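Long-range contacts in fiber protein 2 (Fowl adenovirus 1, PDB 2VTW), which probably attaches the virus to host-cell receptors through the C-terminal head domain of a trimeric spike that projects from the capsid vertices: residues Tyr33-Ile38 and Ser86-Gly91; Met41-Thr46 and Val193-Ala198; Ile110-Phe115 and Arg150-Pro155; Ile121-Ser126 and Ala168-Cys173; Gly145-Arg150 and Val187-Val192. All blocks are in the same frame, centred on the assembly; numbering follows the deposited sequence.

From the N terminus, interaction 1 closes the first loop, bringing Ser86-Gly91 back onto strand 28-40. Interaction 2 opens before that loop is complete, so the two cross. It closes only near the C terminus, where Val193-Ala198 pairs with strand 43-53, and it encloses the other three. Inside it, interactions 3, 4 and 5 open in turn at residues 110, 121 and 145 and close in the same order, so each crosses the other two. Interactions 3 and 4 hold the 110-126 region against strands 147-157 and 163-173, while interaction 5 packs strand 147-157 face to face on strand 185-197, which interaction 2 joins to strand 43-53.

Interaction 1: Tyr33-Ile38 and Ser86-Gly91; sequences YFLQQI and SNIGQG
Two hydrogen bonds grip Tyr33 OH. Gly89 N donates to it at 2.8 Å in an almost straight bond, with an N-H...O angle of 172°, and Ser9 OG forms the second. Gly89 N approaches the ring at its edge, near the ring plane. Ser9 OG also bonds Gly89 O, so one serine hydroxyl and one phenol together hold both polar backbone atoms of this glycine. The phenol suits the place because it carries a polar atom across the gap between strand and loop and still offers a flat apolar surface.

That surface is used by Ile88. Its CD1 sits over one face of the Tyr33 ring, offset toward the rim, 4.2 Å from CZ. The other branch of the isoleucine, CG2, passes 3.8 Å from Tyr33 OH and meets Leu35 CD2 at 3.7 Å; the Leu35 and Ile88 side chains cross at about a right angle. Branching at CB lets Ile88 send CD1 over the ring while CG2 lies between the phenol oxygen and Leu35. Tyr33 CB points at the loop, and with CG between the backbone N and the carbonyl carbon (chi1 70°) the ring extends toward it.

Leu35 continues the apolar patch, touching Thr46 and Val76, while Asn84 ND2 bonds Ile88 O within the same loop. Tyr33 and Leu35, two residues apart, put their side chains on the same face of strand 28-40, which is hydrogen-bonded to strands 4-23 and 43-53. This is a connecting loop folded over one face of a beta-sheet, within the beta-sandwich of the adenovirus fibre head.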
# COMPACT_ATOMS: atom_id res chain seq x y z
N TYR A 33 -14.53 -10.09 -12.17
CA TYR A 33 -13.69 -9.07 -11.55
C TYR A 33 -14.58 -7.94 -11.09
O TYR A 33 -15.70 -7.76 -11.59
CB TYR A 33 -12.61 -8.57 -12.52
CG TYR A 33 -13.20 -7.75 -13.64
CD1 TYR A 33 -13.47 -6.40 -13.45
CD2 TYR A 33 -13.57 -8.34 -14.85
CE1 TYR A 33 -14.06 -5.64 -14.45
CE2 TYR A 33 -14.19 -7.57 -15.88
CZ TYR A 33 -14.42 -6.22 -15.65
OH TYR A 33 -15.01 -5.42 -16.59
N PHE A 34 -14.09 -7.19 -10.11
CA PHE A 34 -14.67 -5.92 -9.80
C PHE A 34 -13.53 -4.91 -9.64
O PHE A 34 -12.61 -5.11 -8.83
CB PHE A 34 -15.51 -6.04 -8.55
CG PHE A 34 -16.45 -4.90 -8.35
CD1 PHE A 34 -17.27 -4.46 -9.39
CD2 PHE A 34 -16.52 -4.25 -7.15
CE1 PHE A 34 -18.14 -3.41 -9.22
CE2 PHE A 34 -17.40 -3.18 -6.98
CZ PHE A 34 -18.19 -2.77 -8.04
N LEU A 35 -13.61 -3.85 -10.45
CA LEU A 35 -12.56 -2.83 -10.60
C LEU A 35 -13.13 -1.48 -10.20
O LEU A 35 -14.16 -1.05 -10.73
CB LEU A 35 -12.14 -2.78 -12.07
CG LEU A 35 -11.20 -1.65 -12.52
CD1 LEU A 35 -9.86 -1.76 -11.73
CD2 LEU A 35 -10.95 -1.71 -14.06
N GLN A 36 -12.52 -0.83 -9.21
CA GLN A 36 -12.96 0.48 -8.75
C GLN A 36 -11.71 1.33 -8.68
O GLN A 36 -10.78 1.01 -7.93
CB GLN A 36 -13.61 0.37 -7.38
CG GLN A 36 -14.97 -0.37 -7.39
CD GLN A 36 -15.49 -0.70 -6.02
OE1 GLN A 36 -15.04 -1.67 -5.42
NE2 GLN A 36 -16.42 0.11 -5.50
N GLN A 37 -11.65 2.37 -9.52
CA GLN A 37 -10.51 3.31 -9.57
C GLN A 37 -10.92 4.73 -9.21
O GLN A 37 -12.07 5.14 -9.47
CB GLN A 37 -9.91 3.32 -10.95
CG GLN A 37 -9.39 1.98 -11.40
CD GLN A 37 -8.89 1.98 -12.81
OE1 GLN A 37 -9.68 2.11 -13.75
NE2 GLN A 37 -7.58 1.81 -12.99
N ILE A 38 -10.01 5.48 -8.60
CA ILE A 38 -10.19 6.91 -8.38
C ILE A 38 -8.94 7.64 -8.89
O ILE A 38 -7.82 7.10 -8.84
CB ILE A 38 -10.55 7.29 -6.89
CG1 ILE A 38 -9.42 6.94 -5.94
CG2 ILE A 38 -11.93 6.63 -6.42
CD1 ILE A 38 -9.39 7.74 -4.61
N SER A 86 -7.68 -7.90 -21.67
CA SER A 86 -8.44 -8.68 -20.67
C SER A 86 -9.93 -8.41 -20.70
O SER A 86 -10.67 -9.03 -19.98
CB SER A 86 -7.89 -8.39 -19.24
OG SER A 86 -6.63 -9.01 -19.06
N ASN A 87 -10.35 -7.45 -21.52
CA ASN A 87 -11.76 -7.23 -21.82
C ASN A 87 -12.44 -6.63 -20.62
O ASN A 87 -13.54 -7.04 -20.24
CB ASN A 87 -12.43 -8.55 -22.30
CG ASN A 87 -13.87 -8.37 -22.79
OD1 ASN A 87 -14.26 -7.31 -23.32
ND2 ASN A 87 -14.70 -9.41 -22.58
N ILE A 88 -11.79 -5.63 -20.03
CA ILE A 88 -12.46 -4.79 -19.05
C ILE A 88 -13.67 -4.17 -19.74
O ILE A 88 -13.53 -3.60 -20.80
CB ILE A 88 -11.54 -3.67 -18.46
CG1 ILE A 88 -10.25 -4.28 -17.88
CG2 ILE A 88 -12.23 -2.89 -17.36
CD1 ILE A 88 -10.48 -5.45 -16.92
N GLY A 89 -14.84 -4.31 -19.12
CA GLY A 89 -16.09 -3.82 -19.67
C GLY A 89 -16.31 -2.35 -19.41
O GLY A 89 -15.66 -1.73 -18.55
N GLN A 90 -17.24 -1.78 -20.17
CA GLN A 90 -17.64 -0.38 -20.01
C GLN A 90 -18.21 -0.34 -18.64
O GLN A 90 -18.73 -1.35 -18.17
CB GLN A 90 -18.72 0.02 -21.03
CG GLN A 90 -18.32 -0.15 -22.51
CD GLN A 90 -17.35 0.92 -23.00
OE1 GLN A 90 -17.41 2.07 -22.55
NE2 GLN A 90 -16.45 0.55 -23.93
N GLY A 91 -18.17 0.81 -17.99
CA GLY A 91 -18.56 0.83 -16.61
C GLY A 91 -19.34 2.05 -16.29
O GLY A 91 -20.15 2.50 -17.09

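Interaction 2: Met41-Thr46 and Val193-Ala198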
# COMPACT_ATOMS: atom_id res chain seq x y z
N MET A 41 -6.33 14.18 -8.41
CA MET A 41 -5.39 15.22 -8.82
C MET A 41 -4.12 14.65 -9.44
O MET A 41 -3.00 15.14 -9.19
CB MET A 41 -5.11 16.16 -7.64
CG MET A 41 -5.45 17.63 -7.94
SD MET A 41 -4.45 18.82 -7.06
CE MET A 41 -5.74 19.98 -6.63
N GLY A 42 -4.30 13.62 -10.27
CA GLY A 42 -3.20 13.02 -11.01
C GLY A 42 -2.54 11.79 -10.40
O GLY A 42 -1.55 11.32 -10.93
N MET A 43 -3.11 11.27 -9.31
CA MET A 43 -2.68 10.01 -8.69
C MET A 43 -3.79 8.99 -8.81
O MET A 43 -4.91 9.23 -8.36
CB MET A 43 -2.34 10.21 -7.19
CG MET A 43 -1.57 9.02 -6.54
SD MET A 43 0.14 8.90 -7.15
CE MET A 43 0.84 10.39 -6.45
N LEU A 44 -3.47 7.84 -9.39
CA LEU A 44 -4.41 6.79 -9.66
C LEU A 44 -4.37 5.69 -8.60
O LEU A 44 -3.34 5.05 -8.40
CB LEU A 44 -4.08 6.16 -11.03
CG LEU A 44 -5.09 5.17 -11.62
CD1 LEU A 44 -6.47 5.89 -11.95
CD2 LEU A 44 -4.47 4.52 -12.84
N THR A 45 -5.51 5.45 -7.96
CA THR A 45 -5.68 4.33 -7.02
C THR A 45 -6.69 3.37 -7.64
O THR A 45 -7.78 3.78 -8.00
CB THR A 45 -6.23 4.79 -5.65
OG1 THR A 45 -5.30 5.67 -5.02
CG2 THR A 45 -6.48 3.60 -4.74
N THR A 46 -6.27 2.11 -7.77
CA THR A 46 -7.00 1.05 -8.39
C THR A 46 -7.28 -0.06 -7.36
O THR A 46 -6.34 -0.65 -6.82
CB THR A 46 -6.18 0.46 -9.56
OG1 THR A 46 -6.05 1.44 -10.60
CG2 THR A 46 -6.81 -0.84 -10.13
N VAL A 193 -5.00 -3.50 -4.08
CA VAL A 193 -5.00 -2.05 -4.26
C VAL A 193 -3.64 -1.63 -4.77
O VAL A 193 -2.59 -2.02 -4.22
CB VAL A 193 -5.44 -1.26 -3.00
CG1 VAL A 193 -5.43 0.21 -3.27
CG2 VAL A 193 -6.83 -1.68 -2.51
N HIS A 194 -3.66 -0.89 -5.88
CA HIS A 194 -2.46 -0.38 -6.54
C HIS A 194 -2.55 1.11 -6.61
O HIS A 194 -3.61 1.64 -6.90
CB HIS A 194 -2.38 -0.92 -7.96
CG HIS A 194 -1.18 -0.47 -8.70
ND1 HIS A 194 -1.25 0.35 -9.80
CD2 HIS A 194 0.15 -0.67 -8.47
CE1 HIS A 194 -0.03 0.59 -10.25
NE2 HIS A 194 0.83 -0.01 -9.46
N THR A 195 -1.44 1.80 -6.34
CA THR A 195 -1.36 3.24 -6.54
C THR A 195 -0.22 3.58 -7.52
O THR A 195 0.88 2.99 -7.48
CB THR A 195 -1.21 4.02 -5.20
OG1 THR A 195 -2.32 3.74 -4.36
CG2 THR A 195 -1.17 5.54 -5.42
N CYS A 196 -0.50 4.51 -8.42
CA CYS A 196 0.51 4.99 -9.36
C CYS A 196 0.11 6.38 -9.85
O CYS A 196 -1.05 6.78 -9.68
CB CYS A 196 0.75 4.02 -10.51
SG CYS A 196 -0.62 3.84 -11.71
N PRO A 197 1.08 7.13 -10.38
CA PRO A 197 0.77 8.36 -11.07
C PRO A 197 -0.09 8.12 -12.30
O PRO A 197 0.14 7.21 -13.08
CB PRO A 197 2.15 8.89 -11.47
CG PRO A 197 3.09 8.28 -10.47
CD PRO A 197 2.54 6.91 -10.31
N ALA A 198 -1.09 8.98 -12.43
CA ALA A 198 -1.94 9.08 -13.61
C ALA A 198 -1.27 10.00 -14.63
O ALA A 198 -0.57 10.92 -14.24
CB ALA A 198 -3.30 9.67 -13.20
O HOH W 1 -3.47 2.25 -10.14
O HOH W 2 -3.69 5.42 -2.73
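Thr45 and Thr195 face each other as a non-hydrogen-bonded antiparallel pair, their OG1 atoms 3.6 Å apart. A water joins them, 2.8 Å from Thr45 OG1 and 2.7 Å from Thr195 OG1. On the same side, Thr45 CG2 rests 3.8 Å from Val193 CG1 and Thr195 CG2 packs on Met43 CG at 3.7 Å, so each threonine offers both a polar and a methyl arm. The other side of the sheet carries Leu44, Thr46, His194 and Cys196. There Leu44 CD2 meets Cys196 SG at 4.1 Å, and a second water, bonded to His194 ND1, lies 2.7 Å from Thr46 OG1.

Strands 43-53 and 185-197 are antiparallel neighbours, and backbone bonds run both ways in the pairs Leu44 with Cys196 and Thr46 with His194. The last cross-strand bond, Ala198 N to Gly42 O at 2.8 Å, enters above the carbonyl plane as the strand gives way to a turn. Gly42 suits that turn because at phi 95° and psi 7° a side chain would press against the preceding carbonyl O. Gln37 NE2 of strand 28-40 also bonds and positions Thr46 OG1. Farther out, Thr195 packs on Val193 of one neighbouring subunit, and Val193 on Thr195 of the other.

Interaction 3: Ile110-Phe115 and Arg150-Pro155; sequences ISPPVF and RMQVTP
Phe115 and Pro155 open a short parallel beta pairing, in which strand 115-116 joins the end of strand 147-157. Phe115 N donates to Pro155 O at 3.1 Å, in the carbonyl plane, and Leu157 continues the pairing with a further backbone bond to Phe115. Beside it, Val114 CA makes a C-H...O contact of 3.4 Å with the same Pro155 O.

Before this point the loop leans on the strand through Pro112. Its CB lies 3.5 Å from Gln152 NE2, its CG is 3.5 Å from Val153 O, and the ring and the glutamine slide past each other in opposite directions. Pro112 CG also meets Pro155 CD at 4.0 Å, one rigid ring against another.

Gln152 starts with CG anti to the backbone N (chi1 -177°) and extends beyond it, carrying its amide to the loop. NE2 bonds Thr154 OG1 at 2.6 Å, with the partner tilted from the amide plane, and also Tyr124 OH; OE1 accepts from Arg127 N and Phe128 N. Thr154 OG1 in turn donates to Gln152 O. With donors on OE1 and acceptors at NE2, the rotation of this buried amide is fixed, and proline carbons can pack against it without leaving it in want of partners.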
# COMPACT_ATOMS: atom_id res chain seq x y z
N ILE A 110 10.72 3.70 -15.59
CA ILE A 110 11.71 2.65 -15.45
C ILE A 110 11.77 1.80 -16.72
O ILE A 110 12.70 1.02 -16.89
CB ILE A 110 11.51 1.80 -14.15
CG1 ILE A 110 10.40 0.77 -14.33
CG2 ILE A 110 11.24 2.72 -12.92
CD1 ILE A 110 10.30 -0.23 -13.18
N SER A 111 10.81 1.99 -17.64
CA SER A 111 10.87 1.43 -19.02
C SER A 111 10.89 -0.08 -19.03
O SER A 111 11.85 -0.68 -19.51
CB SER A 111 12.05 1.98 -19.83
OG SER A 111 11.92 3.38 -20.01
N PRO A 112 9.83 -0.70 -18.51
CA PRO A 112 9.74 -2.16 -18.51
C PRO A 112 9.58 -2.71 -19.94
O PRO A 112 9.30 -1.95 -20.84
CB PRO A 112 8.48 -2.43 -17.72
CG PRO A 112 7.68 -1.15 -17.84
CD PRO A 112 8.66 -0.05 -17.92
N PRO A 113 9.79 -4.02 -20.14
CA PRO A 113 9.54 -4.61 -21.48
C PRO A 113 8.14 -4.36 -22.06
O PRO A 113 7.14 -4.40 -21.35
CB PRO A 113 9.80 -6.10 -21.25
CG PRO A 113 10.80 -6.12 -20.14
CD PRO A 113 10.32 -5.03 -19.20
N VAL A 114 8.09 -4.04 -23.36
CA VAL A 114 6.81 -3.82 -24.04
C VAL A 114 6.05 -5.14 -24.11
O VAL A 114 6.65 -6.20 -24.32
CB VAL A 114 7.02 -3.22 -25.49
CG1 VAL A 114 8.13 -3.92 -26.18
CG2 VAL A 114 5.74 -3.35 -26.34
N PHE A 115 4.74 -5.07 -23.94
CA PHE A 115 3.87 -6.20 -24.24
C PHE A 115 3.43 -6.08 -25.71
O PHE A 115 2.61 -5.24 -26.06
CB PHE A 115 2.67 -6.22 -23.29
CG PHE A 115 1.66 -7.30 -23.58
CD1 PHE A 115 2.04 -8.56 -23.96
CD2 PHE A 115 0.31 -7.05 -23.43
CE1 PHE A 115 1.10 -9.54 -24.22
CE2 PHE A 115 -0.64 -8.05 -23.69
CZ PHE A 115 -0.24 -9.28 -24.08
N ARG A 150 2.30 -8.96 -8.39
CA ARG A 150 3.19 -7.94 -8.97
C ARG A 150 2.39 -6.95 -9.81
O ARG A 150 1.59 -7.35 -10.64
CB ARG A 150 4.27 -8.59 -9.81
CG ARG A 150 5.35 -7.62 -10.33
CD ARG A 150 6.29 -7.21 -9.25
NE ARG A 150 7.08 -8.33 -8.77
CZ ARG A 150 8.02 -8.25 -7.83
NH1 ARG A 150 8.28 -7.11 -7.23
NH2 ARG A 150 8.71 -9.34 -7.50
N MET A 151 2.61 -5.65 -9.60
CA MET A 151 1.86 -4.63 -10.30
C MET A 151 2.82 -3.69 -11.07
O MET A 151 3.75 -3.12 -10.48
CB MET A 151 0.97 -3.88 -9.34
CG MET A 151 0.06 -4.79 -8.49
SD MET A 151 -0.51 -3.95 -7.01
CE MET A 151 -0.86 -5.34 -5.96
N GLN A 152 2.59 -3.57 -12.39
CA GLN A 152 3.53 -2.93 -13.28
C GLN A 152 2.79 -2.17 -14.39
O GLN A 152 2.12 -2.78 -15.24
CB GLN A 152 4.48 -3.95 -13.89
CG GLN A 152 5.58 -3.38 -14.81
CD GLN A 152 6.16 -4.47 -15.69
OE1 GLN A 152 6.93 -5.31 -15.23
NE2 GLN A 152 5.77 -4.48 -16.96
N VAL A 153 2.87 -0.85 -14.35
CA VAL A 153 2.41 -0.05 -15.50
C VAL A 153 3.35 -0.36 -16.69
O VAL A 153 4.58 -0.30 -16.56
CB VAL A 153 2.40 1.42 -15.19
CG1 VAL A 153 2.17 2.25 -16.47
CG2 VAL A 153 1.34 1.71 -14.16
N THR A 154 2.76 -0.71 -17.82
CA THR A 154 3.50 -1.32 -18.93
C THR A 154 3.02 -0.73 -20.26
O THR A 154 1.82 -0.55 -20.45
CB THR A 154 3.22 -2.85 -18.99
OG1 THR A 154 3.44 -3.46 -17.70
CG2 THR A 154 4.08 -3.49 -20.02
N PRO A 155 3.95 -0.42 -21.17
CA PRO A 155 3.54 -0.02 -22.54
C PRO A 155 3.10 -1.23 -23.37
O PRO A 155 3.86 -2.18 -23.48
CB PRO A 155 4.81 0.59 -23.14
CG PRO A 155 5.92 0.17 -22.29
CD PRO A 155 5.40 -0.39 -20.99

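Interaction 4: Ile121-Ser126 and Ala168-Cys173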
# COMPACT_ATOMS: atom_id res chain seq x y z
N ILE A 121 1.62 -13.96 -28.36
CA ILE A 121 1.93 -14.65 -27.11
C ILE A 121 1.02 -13.91 -26.13
O ILE A 121 1.24 -12.74 -25.85
CB ILE A 121 3.42 -14.49 -26.73
CG1 ILE A 121 4.33 -14.88 -27.91
CG2 ILE A 121 3.80 -15.31 -25.49
CD1 ILE A 121 5.81 -14.48 -27.73
N PRO A 122 -0.08 -14.55 -25.67
CA PRO A 122 -1.05 -13.78 -24.91
C PRO A 122 -0.70 -13.56 -23.42
O PRO A 122 -1.36 -12.75 -22.78
CB PRO A 122 -2.33 -14.61 -25.04
CG PRO A 122 -1.84 -15.99 -25.15
CD PRO A 122 -0.50 -15.95 -25.83
N TYR A 123 0.30 -14.27 -22.89
CA TYR A 123 0.75 -14.06 -21.51
C TYR A 123 1.93 -13.09 -21.39
O TYR A 123 3.01 -13.28 -21.98
CB TYR A 123 1.12 -15.38 -20.83
CG TYR A 123 1.72 -15.23 -19.45
CD1 TYR A 123 0.92 -14.92 -18.36
CD2 TYR A 123 3.08 -15.43 -19.24
CE1 TYR A 123 1.47 -14.81 -17.06
CE2 TYR A 123 3.65 -15.31 -17.96
CZ TYR A 123 2.83 -14.99 -16.88
OH TYR A 123 3.39 -14.88 -15.64
N TYR A 124 1.72 -12.05 -20.58
CA TYR A 124 2.79 -11.16 -20.17
C TYR A 124 2.99 -11.27 -18.64
O TYR A 124 2.03 -11.12 -17.88
CB TYR A 124 2.43 -9.73 -20.55
CG TYR A 124 3.50 -8.72 -20.19
CD1 TYR A 124 4.60 -8.53 -21.01
CD2 TYR A 124 3.40 -7.95 -19.04
CE1 TYR A 124 5.59 -7.62 -20.69
CE2 TYR A 124 4.40 -7.03 -18.71
CZ TYR A 124 5.48 -6.88 -19.55
OH TYR A 124 6.46 -5.98 -19.26
N ALA A 125 4.23 -11.52 -18.21
CA ALA A 125 4.63 -11.56 -16.78
C ALA A 125 4.97 -10.16 -16.27
O ALA A 125 6.02 -9.62 -16.61
CB ALA A 125 5.84 -12.48 -16.59
N SER A 126 4.06 -9.59 -15.48
CA SER A 126 4.34 -8.39 -14.68
C SER A 126 5.52 -8.67 -13.75
O SER A 126 5.48 -9.62 -12.97
CB SER A 126 3.10 -8.03 -13.88
OG SER A 126 3.19 -6.78 -13.26
N ALA A 168 -0.47 -4.06 -15.69
CA ALA A 168 -0.44 -5.51 -15.60
C ALA A 168 -0.40 -5.94 -14.12
O ALA A 168 0.43 -5.45 -13.35
CB ALA A 168 0.76 -6.08 -16.35
N PHE A 169 -1.33 -6.83 -13.75
CA PHE A 169 -1.37 -7.47 -12.43
C PHE A 169 -1.08 -8.93 -12.64
O PHE A 169 -1.87 -9.61 -13.28
CB PHE A 169 -2.75 -7.37 -11.81
CG PHE A 169 -3.15 -6.00 -11.36
CD1 PHE A 169 -3.21 -5.68 -10.02
CD2 PHE A 169 -3.54 -5.04 -12.27
CE1 PHE A 169 -3.60 -4.44 -9.59
CE2 PHE A 169 -3.94 -3.76 -11.85
CZ PHE A 169 -3.96 -3.45 -10.53
N THR A 170 0.05 -9.43 -12.16
CA THR A 170 0.34 -10.86 -12.25
C THR A 170 0.19 -11.50 -10.88
O THR A 170 0.91 -11.15 -9.92
CB THR A 170 1.68 -11.19 -12.92
OG1 THR A 170 1.71 -10.65 -14.26
CG2 THR A 170 1.88 -12.70 -13.01
N PHE A 171 -0.75 -12.44 -10.80
CA PHE A 171 -1.09 -13.17 -9.58
C PHE A 171 -0.22 -14.39 -9.50
O PHE A 171 -0.26 -15.23 -10.39
CB PHE A 171 -2.57 -13.54 -9.59
CG PHE A 171 -3.48 -12.35 -9.57
CD1 PHE A 171 -4.14 -11.99 -8.41
CD2 PHE A 171 -3.68 -11.57 -10.71
CE1 PHE A 171 -4.97 -10.87 -8.37
CE2 PHE A 171 -4.51 -10.44 -10.68
CZ PHE A 171 -5.16 -10.10 -9.52
N GLN A 172 0.58 -14.49 -8.44
CA GLN A 172 1.57 -15.53 -8.31
C GLN A 172 1.17 -16.47 -7.17
O GLN A 172 1.42 -16.18 -5.98
CB GLN A 172 2.93 -14.90 -8.08
CG GLN A 172 3.21 -13.73 -9.06
CD GLN A 172 4.60 -13.16 -8.96
OE1 GLN A 172 5.09 -12.55 -9.91
NE2 GLN A 172 5.26 -13.37 -7.82
N CYS A 173 0.52 -17.59 -7.54
CA CYS A 173 0.05 -18.61 -6.59
C CYS A 173 1.19 -19.40 -5.98
O CYS A 173 2.14 -19.78 -6.69
CB CYS A 173 -0.90 -19.60 -7.27
SG CYS A 173 -2.45 -18.92 -7.84
O HOH W 3 7.12 -10.78 -10.56
O HOH W 4 5.39 -12.39 -12.84
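Ser126 points its CB at strand 163-173 and fits between two side chains of it. CB lies 3.9 Å from Ala168 CB and 3.0 Å from Thr170 OG1; the small methyl of the alanine lets the serine come this near. From CB the hydroxyl leaves anti to the backbone N (chi1 -170°), which takes OG to within 3.1 Å of Ala168 O. A weak bond to Arg150 O is also within its reach, and which carbonyl takes the one proton is not settled. The backbone N of the same residue donates to Thr170 OG1 at 2.9 Å, so the backbone N and the hydroxyl of Ser126 reach strand residues two apart.

Thr170 OG1 has a second partner in Thr73 OG1, which itself bonds Tyr124 O; a chain of polar contacts therefore runs from the loop through both threonines and back to Ser126. The threonine also uses its methyl: CG2 meets Tyr123 OH at 3.7 Å, the two side chains crossing at about a right angle. Tyr124, its OH engaged by Gln152, brings the edge of its ring to Ala168 CB, with CD2 at 4.2 Å. Two waters link Ser126 O with Gln172 OE1, the nearer to Ser126 O at 2.8 Å.

The loop runs across the strand, the two directions about 90° apart, so regular strand pairing is not what joins them. The Thr170 hydroxyl accepts from Ser126 N where a strand would offer a carbonyl, and small aliphatic groups pack around this bond.

Interaction 5: Gly145-Arg150 and Val187-Val192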
# COMPACT_ATOMS: atom_id res chain seq x y z
N GLY A 145 -2.92 -21.79 -2.15
CA GLY A 145 -2.12 -21.14 -1.11
C GLY A 145 -2.28 -19.61 -1.18
O GLY A 145 -3.25 -19.10 -1.75
N SER A 146 -1.34 -18.89 -0.58
CA SER A 146 -1.29 -17.42 -0.71
C SER A 146 -0.85 -17.03 -2.13
O SER A 146 -0.21 -17.79 -2.83
CB SER A 146 -0.34 -16.79 0.33
OG SER A 146 -0.97 -16.76 1.60
N ILE A 147 -1.21 -15.81 -2.52
CA ILE A 147 -0.98 -15.28 -3.87
C ILE A 147 -0.34 -13.90 -3.69
O ILE A 147 -0.91 -13.03 -3.07
CB ILE A 147 -2.32 -15.13 -4.67
CG1 ILE A 147 -2.99 -16.49 -4.91
CG2 ILE A 147 -2.08 -14.44 -5.99
CD1 ILE A 147 -4.42 -16.40 -5.52
N ASP A 148 0.86 -13.74 -4.22
CA ASP A 148 1.47 -12.42 -4.31
C ASP A 148 1.06 -11.84 -5.65
O ASP A 148 0.93 -12.58 -6.64
CB ASP A 148 2.98 -12.54 -4.28
CG ASP A 148 3.50 -13.00 -2.93
OD1 ASP A 148 2.86 -12.69 -1.90
OD2 ASP A 148 4.57 -13.64 -2.93
N VAL A 149 0.85 -10.52 -5.68
CA VAL A 149 0.55 -9.82 -6.92
C VAL A 149 1.64 -8.78 -7.25
O VAL A 149 1.89 -7.86 -6.45
CB VAL A 149 -0.82 -9.13 -6.84
CG1 VAL A 149 -1.24 -8.62 -8.23
CG2 VAL A 149 -1.89 -10.09 -6.27
N ARG A 150 2.30 -8.96 -8.39
CA ARG A 150 3.19 -7.94 -8.97
C ARG A 150 2.39 -6.95 -9.81
O ARG A 150 1.59 -7.35 -10.64
CB ARG A 150 4.27 -8.59 -9.81
CG ARG A 150 5.35 -7.62 -10.33
CD ARG A 150 6.29 -7.21 -9.25
NE ARG A 150 7.08 -8.33 -8.77
CZ ARG A 150 8.02 -8.25 -7.83
NH1 ARG A 150 8.28 -7.11 -7.23
NH2 ARG A 150 8.71 -9.34 -7.50
N VAL A 187 -11.61 -19.69 -6.37
CA VAL A 187 -10.62 -18.87 -5.67
C VAL A 187 -11.01 -17.42 -5.93
O VAL A 187 -11.36 -17.06 -7.05
CB VAL A 187 -9.17 -19.15 -6.14
CG1 VAL A 187 -9.03 -18.90 -7.64
CG2 VAL A 187 -8.15 -18.30 -5.31
N ALA A 188 -11.05 -16.63 -4.86
CA ALA A 188 -11.44 -15.24 -4.92
C ALA A 188 -10.41 -14.43 -4.11
O ALA A 188 -10.00 -14.84 -3.00
CB ALA A 188 -12.84 -15.04 -4.38
N ILE A 189 -9.99 -13.31 -4.68
CA ILE A 189 -8.86 -12.55 -4.17
C ILE A 189 -9.18 -11.09 -4.22
O ILE A 189 -9.80 -10.61 -5.18
CB ILE A 189 -7.57 -12.82 -4.97
CG1 ILE A 189 -6.38 -12.02 -4.42
CG2 ILE A 189 -7.79 -12.47 -6.42
CD1 ILE A 189 -5.04 -12.48 -4.92
N GLY A 190 -8.77 -10.38 -3.16
CA GLY A 190 -8.85 -8.93 -3.10
C GLY A 190 -9.31 -8.42 -1.76
O GLY A 190 -9.55 -9.21 -0.84
N PRO A 191 -9.46 -7.09 -1.64
CA PRO A 191 -9.16 -6.11 -2.70
C PRO A 191 -7.66 -5.94 -2.91
O PRO A 191 -6.91 -5.82 -1.93
CB PRO A 191 -9.79 -4.81 -2.19
CG PRO A 191 -9.89 -4.97 -0.71
CD PRO A 191 -9.95 -6.45 -0.41
N VAL A 192 -7.22 -6.01 -4.16
CA VAL A 192 -5.83 -5.76 -4.51
C VAL A 192 -5.74 -4.29 -4.86
O VAL A 192 -6.38 -3.87 -5.83
CB VAL A 192 -5.42 -6.61 -5.69
CG1 VAL A 192 -3.97 -6.29 -6.10
CG2 VAL A 192 -5.60 -8.11 -5.36
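Strands 147-150 and 187-192 face each other across about 9.6 Å at the closest approach of their axes and cross at -47°, a spacing bridged by side chains and not by backbone bonds. Ile147 and Val149 point toward the opposite strand, as do Val187, Ile189 and Val192.

Ile189 touches both of the inward-pointing residues opposite it. CG1 is anti to the backbone N (chi1 -180°) and CD1 continues the extended chain; this methyl lies 3.7 Å from Ile147 CG2, 3.8 Å from Ile147 CB and 4.2 Å from Val149 CG2. The extra carbon of isoleucine, CD1, lets Ile189 serve both residues; the side chain crosses Ile147 obliquely and meets Val149 tip to tip. Two further tip-to-tip pairs flank it, Ile147 CD1 with Val187 CG2 and Val149 CG1 with Val192 CG1, each at 4.2 Å.

Inward residues are spaced by two at 187 and 189 but by three at 192. The extra residue falls at Gly190, whose phi of 138° suits glycine, and Pro191, which follows a cis peptide bond, an irregularity consistent with Val192 again pointing inward. Phe171 lines the same interior, touching Ile147, Val149 and Ile189, whereas Ala188 and Pro191 meet Ile110 and Pro197 of a neighbouring subunit. With no hydrogen bond between the segments, the contact rests on the burial and close fit of branched aliphatic groups, the chemistry of the interior between two packed sheet layers.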